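Local coordinates for ricin B lectin (Clostridium thermocellum, PDB 3VSF), which hydrolyses beta-1,3-galactan from the chain end with a family 43 glycoside hydrolase domain, and binds galactose through a ricin-type beta-trefoil module, at residues 291-296 with 304-309; 324-329 with 338-343. One frame throughout, in Å; residues are numbered along the deposited sequence.

Interaction 1: residues 291-296 with 304-309; sequences FIIPVQ and LYMGDR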
loop_
_atom_site.group_PDB
_atom_site.type_symbol
_atom_site.label_atom_id
_atom_site.label_comp_id
_atom_site.label_asym_id
_atom_site.label_seq_id
_atom_site.Cartn_x
_atom_site.Cartn_y
_atom_site.Cartn_z
ATOM N N PHE A 291 0.829 -6.661 -4.124
ATOM C CA PHE A 291 2.230 -7.046 -3.978
ATOM C C PHE A 291 3.068 -5.979 -3.277
ATOM O O PHE A 291 2.769 -4.789 -3.355
ATOM C CB PHE A 291 2.834 -7.373 -5.345
ATOM C CG PHE A 291 4.114 -8.145 -5.268
ATOM C CD1 PHE A 291 4.112 -9.475 -4.885
ATOM C CD2 PHE A 291 5.321 -7.545 -5.580
ATOM C CE1 PHE A 291 5.288 -10.192 -4.813
ATOM C CE2 PHE A 291 6.498 -8.258 -5.510
ATOM C CZ PHE A 291 6.484 -9.584 -5.126
ATOM N N ILE A 292 4.123 -6.420 -2.597
ATOM C CA ILE A 292 5.014 -5.515 -1.876
ATOM C C ILE A 292 6.479 -5.897 -2.087
ATOM O O ILE A 292 6.914 -6.967 -1.665
ATOM C CB ILE A 292 4.714 -5.518 -0.362
ATOM C CG1 ILE A 292 3.275 -5.070 -0.097
ATOM C CG2 ILE A 292 5.696 -4.623 0.378
ATOM C CD1 ILE A 292 2.873 -5.133 1.360
ATOM N N ILE A 293 7.236 -5.019 -2.741
ATOM C CA ILE A 293 8.658 -5.264 -2.979
ATOM C C ILE A 293 9.561 -4.228 -2.321
ATOM O O ILE A 293 9.222 -3.046 -2.255
ATOM C CB ILE A 293 8.999 -5.317 -4.484
ATOM C CG1 ILE A 293 7.943 -4.572 -5.305
ATOM C CG2 ILE A 293 9.147 -6.757 -4.950
ATOM C CD1 ILE A 293 7.950 -3.076 -5.093
ATOM N N PRO A 294 10.722 -4.677 -1.827
ATOM C CA PRO A 294 11.741 -3.783 -1.271
ATOM C C PRO A 294 12.466 -3.031 -2.382
ATOM O O PRO A 294 13.002 -3.658 -3.295
ATOM C CB PRO A 294 12.717 -4.744 -0.578
ATOM C CG PRO A 294 11.986 -6.050 -0.466
ATOM C CD PRO A 294 11.078 -6.093 -1.646
ATOM N N VAL A 295 12.474 -1.705 -2.306
ATOM C CA VAL A 295 13.212 -0.890 -3.261
ATOM C C VAL A 295 14.520 -0.417 -2.634
ATOM O O VAL A 295 14.527 0.466 -1.777
ATOM C CB VAL A 295 12.393 0.327 -3.724
ATOM C CG1 VAL A 295 13.189 1.152 -4.722
ATOM C CG2 VAL A 295 11.074 -0.124 -4.331
ATOM N N GLN A 296 15.625 -1.014 -3.066
ATOM C CA GLN A 296 16.929 -0.742 -2.472
ATOM C C GLN A 296 17.720 0.282 -3.281
ATOM O O GLN A 296 17.720 0.253 -4.512
ATOM C CB GLN A 296 17.721 -2.044 -2.332
ATOM C CG GLN A 296 19.037 -1.911 -1.589
ATOM C CD GLN A 296 19.579 -3.253 -1.135
ATOM O OE1 GLN A 296 18.831 -4.104 -0.654
ATOM N NE2 GLN A 296 20.883 -3.452 -1.294
ATOM N N LEU A 304 7.832 -0.759 -1.280
ATOM C CA LEU A 304 6.742 -0.223 -2.089
ATOM C C LEU A 304 5.492 -1.093 -2.015
ATOM O O LEU A 304 5.562 -2.314 -2.142
ATOM C CB LEU A 304 7.181 -0.071 -3.546
ATOM C CG LEU A 304 6.081 0.294 -4.546
ATOM C CD1 LEU A 304 5.425 1.615 -4.174
ATOM C CD2 LEU A 304 6.636 0.349 -5.961
ATOM N N TYR A 305 4.349 -0.450 -1.812
ATOM C CA TYR A 305 3.068 -1.140 -1.779
ATOM C C TYR A 305 2.325 -0.966 -3.098
ATOM O O TYR A 305 2.214 0.148 -3.616
ATOM C CB TYR A 305 2.207 -0.619 -0.626
ATOM C CG TYR A 305 0.730 -0.909 -0.782
ATOM C CD1 TYR A 305 0.164 -2.051 -0.234
ATOM C CD2 TYR A 305 -0.098 -0.038 -1.479
ATOM C CE1 TYR A 305 -1.185 -2.319 -0.374
ATOM C CE2 TYR A 305 -1.446 -0.298 -1.627
ATOM C CZ TYR A 305 -1.985 -1.440 -1.073
ATOM O OH TYR A 305 -3.327 -1.699 -1.218
ATOM N N MET A 306 1.817 -2.069 -3.637
ATOM C CA MET A 306 1.029 -2.027 -4.861
ATOM C C MET A 306 -0.395 -2.478 -4.588
ATOM O O MET A 306 -0.621 -3.445 -3.862
ATOM C CB MET A 306 1.649 -2.918 -5.932
ATOM C CG MET A 306 3.082 -2.578 -6.257
ATOM S SD MET A 306 3.769 -3.683 -7.499
ATOM C CE MET A 306 5.474 -3.159 -7.458
ATOM N N GLY A 307 -1.354 -1.777 -5.178
ATOM C CA GLY A 307 -2.750 -2.116 -5.001
ATOM C C GLY A 307 -3.544 -1.958 -6.281
ATOM O O GLY A 307 -3.038 -1.445 -7.279
ATOM N N ASP A 308 -4.793 -2.404 -6.248
ATOM C CA ASP A 308 -5.679 -2.270 -7.394
ATOM C C ASP A 308 -6.988 -1.604 -6.995
ATOM O O ASP A 308 -7.670 -2.052 -6.073
ATOM C CB ASP A 308 -5.961 -3.635 -8.030
ATOM C CG ASP A 308 -4.796 -4.147 -8.857
ATOM O OD1 ASP A 308 -4.666 -3.722 -10.025
ATOM O OD2 ASP A 308 -4.016 -4.976 -8.344
ATOM N N ARG A 309 -7.328 -0.523 -7.687
ATOM C CA ARG A 309 -8.630 0.099 -7.519
ATOM C C ARG A 309 -9.579 -0.490 -8.553
ATOM O O ARG A 309 -9.813 0.099 -9.609
ATOM C CB ARG A 309 -8.533 1.619 -7.669
ATOM C CG ARG A 309 -9.855 2.347 -7.479
ATOM C CD ARG A 309 -9.638 3.835 -7.280
ATOM N NE ARG A 309 -8.892 4.111 -6.057
ATOM C CZ ARG A 309 -8.568 5.329 -5.636
ATOM N NH1 ARG A 309 -8.926 6.394 -6.341
ATOM N NH2 ARG A 309 -7.886 5.481 -4.509
#
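Ile293 and Leu304 lie abreast in a beta hairpin made by strands 288-296 and 301-309, the first two strands of a four-stranded antiparallel blade in the five-bladed beta-propeller of a family 43 glycoside hydrolase. Their hydrogen-bonded pair is closed by Leu304 N to Ile293 O (2.8 Å) and by the longer Ile293 N to Leu304 O (3.2 Å). Two residues further along, at the next hydrogen-bonded pair, Met306 N bonds Phe291 O (2.9 Å). Between them, the non-hydrogen-bonded pair of Ile292 and Tyr305 puts Ile292 CA against Leu304 O.

The tight part is the face carrying Ile293, Leu304 and Met306. Ile293, beta-branched and so at home in an extended strand, reaches across with CD1 to Leu304 CB (3.5 Å). The same methyl meets CE of Met306: the methionine chain is extended beyond CG (chi2 179°), which carries its slim, unbranched end over to the neighbouring strand. Val295 closes this apolar patch beyond Leu304 with its CG2.

On the other face Ile292 CG1 comes obliquely to Tyr305 CD1, while Tyr305 OH bonds Ser287 OG, so its polar end is satisfied within the protein. Packing is looser elsewhere. The exposed Pro294 and Gln296 have no contact with 304-309 and lie instead against Thr301, near the hairpin turn, and Phe291, partly exposed, meets the side chains of 304-309 only through its CB, 4.4 Å from Met306 SD.

Interaction 2: residues 324-329 with 338-343; sequences VWLPLN and LPYYDS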
loop_
_atom_site.group_PDB
_atom_site.type_symbol
_atom_site.label_atom_id
_atom_site.label_comp_id
_atom_site.label_asym_id
_atom_site.label_seq_id
_atom_site.Cartn_x
_atom_site.Cartn_y
_atom_site.Cartn_z
ATOM N N VAL A 324 -2.853 1.941 -7.276
ATOM C CA VAL A 324 -2.535 2.744 -6.105
ATOM C C VAL A 324 -1.212 2.296 -5.494
ATOM O O VAL A 324 -1.125 1.221 -4.902
ATOM C CB VAL A 324 -3.642 2.648 -5.036
ATOM C CG1 VAL A 324 -3.188 3.299 -3.739
ATOM C CG2 VAL A 324 -4.927 3.286 -5.541
ATOM N N TRP A 325 -0.182 3.122 -5.646
ATOM C CA TRP A 325 1.127 2.815 -5.079
ATOM C C TRP A 325 1.447 3.724 -3.898
ATOM O O TRP A 325 1.314 4.945 -3.985
ATOM C CB TRP A 325 2.221 2.927 -6.144
ATOM C CG TRP A 325 2.172 1.839 -7.172
ATOM C CD1 TRP A 325 1.195 0.898 -7.324
ATOM C CD2 TRP A 325 3.146 1.573 -8.188
ATOM N NE1 TRP A 325 1.499 0.066 -8.374
ATOM C CE2 TRP A 325 2.691 0.459 -8.921
ATOM C CE3 TRP A 325 4.358 2.171 -8.549
ATOM C CZ2 TRP A 325 3.405 -0.070 -9.994
ATOM C CZ3 TRP A 325 5.065 1.645 -9.615
ATOM C CH2 TRP A 325 4.587 0.536 -10.325
ATOM N N LEU A 326 1.866 3.116 -2.794
ATOM C CA LEU A 326 2.187 3.854 -1.583
ATOM C C LEU A 326 3.413 3.246 -0.916
ATOM O O LEU A 326 3.714 2.070 -1.118
ATOM C CB LEU A 326 1.006 3.823 -0.613
ATOM C CG LEU A 326 -0.336 4.332 -1.141
ATOM C CD1 LEU A 326 -1.451 3.992 -0.171
ATOM C CD2 LEU A 326 -0.284 5.828 -1.402
ATOM N N PRO A 327 4.135 4.049 -0.122
ATOM C CA PRO A 327 5.283 3.530 0.623
ATOM C C PRO A 327 4.838 2.789 1.879
ATOM O O PRO A 327 3.947 3.258 2.585
ATOM C CB PRO A 327 6.043 4.800 1.007
ATOM C CG PRO A 327 4.984 5.840 1.109
ATOM C CD PRO A 327 3.973 5.504 0.048
ATOM N N LEU A 328 5.446 1.637 2.140
ATOM C CA LEU A 328 5.169 0.887 3.359
ATOM C C LEU A 328 6.240 1.196 4.398
ATOM O O LEU A 328 7.379 0.743 4.282
ATOM C CB LEU A 328 5.127 -0.615 3.074
ATOM C CG LEU A 328 4.840 -1.520 4.273
ATOM C CD1 LEU A 328 3.471 -1.215 4.861
ATOM C CD2 LEU A 328 4.943 -2.987 3.882
ATOM N N ASN A 329 5.872 1.971 5.413
ATOM C CA ASN A 329 6.827 2.419 6.419
ATOM C C ASN A 329 6.849 1.539 7.665
ATOM O O ASN A 329 5.814 1.041 8.105
ATOM C CB ASN A 329 6.550 3.875 6.801
ATOM C CG ASN A 329 6.653 4.818 5.616
ATOM O OD1 ASN A 329 7.503 4.646 4.743
ATOM N ND2 ASN A 329 5.781 5.820 5.580
ATOM N N LEU A 338 0.964 2.521 6.678
ATOM C CA LEU A 338 0.667 2.630 5.255
ATOM C C LEU A 338 -0.129 3.903 4.983
ATOM O O LEU A 338 -1.359 3.889 4.999
ATOM C CB LEU A 338 -0.098 1.394 4.772
ATOM C CG LEU A 338 -0.183 1.145 3.263
ATOM C CD1 LEU A 338 -1.322 1.928 2.628
ATOM C CD2 LEU A 338 1.144 1.460 2.584
ATOM N N PRO A 339 0.581 5.013 4.740
ATOM C CA PRO A 339 -0.035 6.325 4.521
ATOM C C PRO A 339 -0.543 6.485 3.096
ATOM O O PRO A 339 -0.034 5.829 2.188
ATOM C CB PRO A 339 1.129 7.285 4.763
ATOM C CG PRO A 339 2.324 6.515 4.318
ATOM C CD PRO A 339 2.052 5.079 4.689
ATOM N N TYR A 340 -1.535 7.348 2.906
ATOM C CA TYR A 340 -2.041 7.636 1.569
ATOM C C TYR A 340 -1.616 9.019 1.094
ATOM O O TYR A 340 -1.986 10.033 1.686
ATOM C CB TYR A 340 -3.564 7.523 1.517
ATOM C CG TYR A 340 -4.149 7.990 0.202
ATOM C CD1 TYR A 340 -4.179 7.150 -0.906
ATOM C CD2 TYR A 340 -4.664 9.272 0.064
ATOM C CE1 TYR A 340 -4.709 7.575 -2.112
ATOM C CE2 TYR A 340 -5.195 9.705 -1.138
ATOM C CZ TYR A 340 -5.216 8.852 -2.221
ATOM O OH TYR A 340 -5.744 9.279 -3.417
ATOM N N TYR A 341 -0.838 9.050 0.019
ATOM C CA TYR A 341 -0.456 10.298 -0.619
ATOM C C TYR A 341 -1.099 10.354 -1.996
ATOM O O TYR A 341 -0.931 9.439 -2.800
ATOM C CB TYR A 341 1.064 10.389 -0.750
ATOM C CG TYR A 341 1.810 10.221 0.554
ATOM C CD1 TYR A 341 1.325 10.773 1.732
ATOM C CD2 TYR A 341 3.000 9.505 0.607
ATOM C CE1 TYR A 341 2.007 10.619 2.927
ATOM C CE2 TYR A 341 3.687 9.345 1.795
ATOM C CZ TYR A 341 3.187 9.905 2.951
ATOM O OH TYR A 341 3.869 9.746 4.136
ATOM N N ASP A 342 -1.844 11.421 -2.268
ATOM C CA ASP A 342 -2.500 11.569 -3.561
ATOM C C ASP A 342 -1.457 11.578 -4.675
ATOM O O ASP A 342 -1.754 11.248 -5.823
ATOM C CB ASP A 342 -3.339 12.845 -3.598
ATOM C CG ASP A 342 -4.393 12.818 -4.687
ATOM O OD1 ASP A 342 -5.503 12.305 -4.428
ATOM O OD2 ASP A 342 -4.112 13.306 -5.801
ATOM N N SER A 343 -0.234 11.959 -4.322
ATOM C CA SER A 343 0.891 11.932 -5.250
ATOM C C SER A 343 2.143 11.444 -4.528
ATOM O O SER A 343 2.454 11.901 -3.429
ATOM C CB SER A 343 1.133 13.320 -5.846
ATOM O OG SER A 343 0.003 13.769 -6.574
HETATM O O HOH W 1 6.511 8.468 3.965
#
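Asn329 ND2 gives hydrogen bonds to two acceptors, a water (3.2 Å) and, weakly, Glu337 OE1, while resting against the ring of Pro339. That water also bonds Tyr341 OH (2.9 Å), which it meets in the plane of the phenol ring, so an amide and a tyrosine are joined across the contact through solvent. Inward the chemistry turns apolar. Leu326 forks into the loop: with CG anti to the carbonyl carbon (chi1 -56°), CD1 lies on Leu338 CD1 (3.5 Å), while CD2 reaches toward Tyr341 N and the ring of Tyr340. Here residues 324-329, part of the third strand of a propeller blade, are covered by the irregular chain that leaves the short fourth strand, 336-337, toward the beta-trefoil module. Proline fits both chains, consistent with the absence of backbone pairing between them; Pro327 presents CG to Tyr341 CE2 (3.8 Å), the side chains crossing at about a right angle. Leu338 directs CD2 to Pro327 O and Leu328. On the trefoil side, Tyr340 bonds Ser439 through its backbone, and its side chain is about 6 Å from that of Asn440, a galactose-binding residue, while Tyr340 OH donates to Asp342 OD1 (3.2 Å).

Both interactions are largely buried and belong to one propeller blade, in which strands 301-309 and 322-330 are neighbours; Tyr305 N probably bonds Leu326 O (2.7 Å) between them, and Met306 CG packs on Trp325 NE1. They differ in what holds them. Interaction 1 is regular sheet, with backbone hydrogen bonds setting the register and aliphatic groups filling one face. Interaction 2, at the blade's other side, joins a strand to irregular chain, so side-chain packing and a bridging water take the place of direct backbone pairing. Its Tyr340 end lies near the galactose-binding trefoil, whereas interaction 1 lies away from the trefoil's galactose-binding residues.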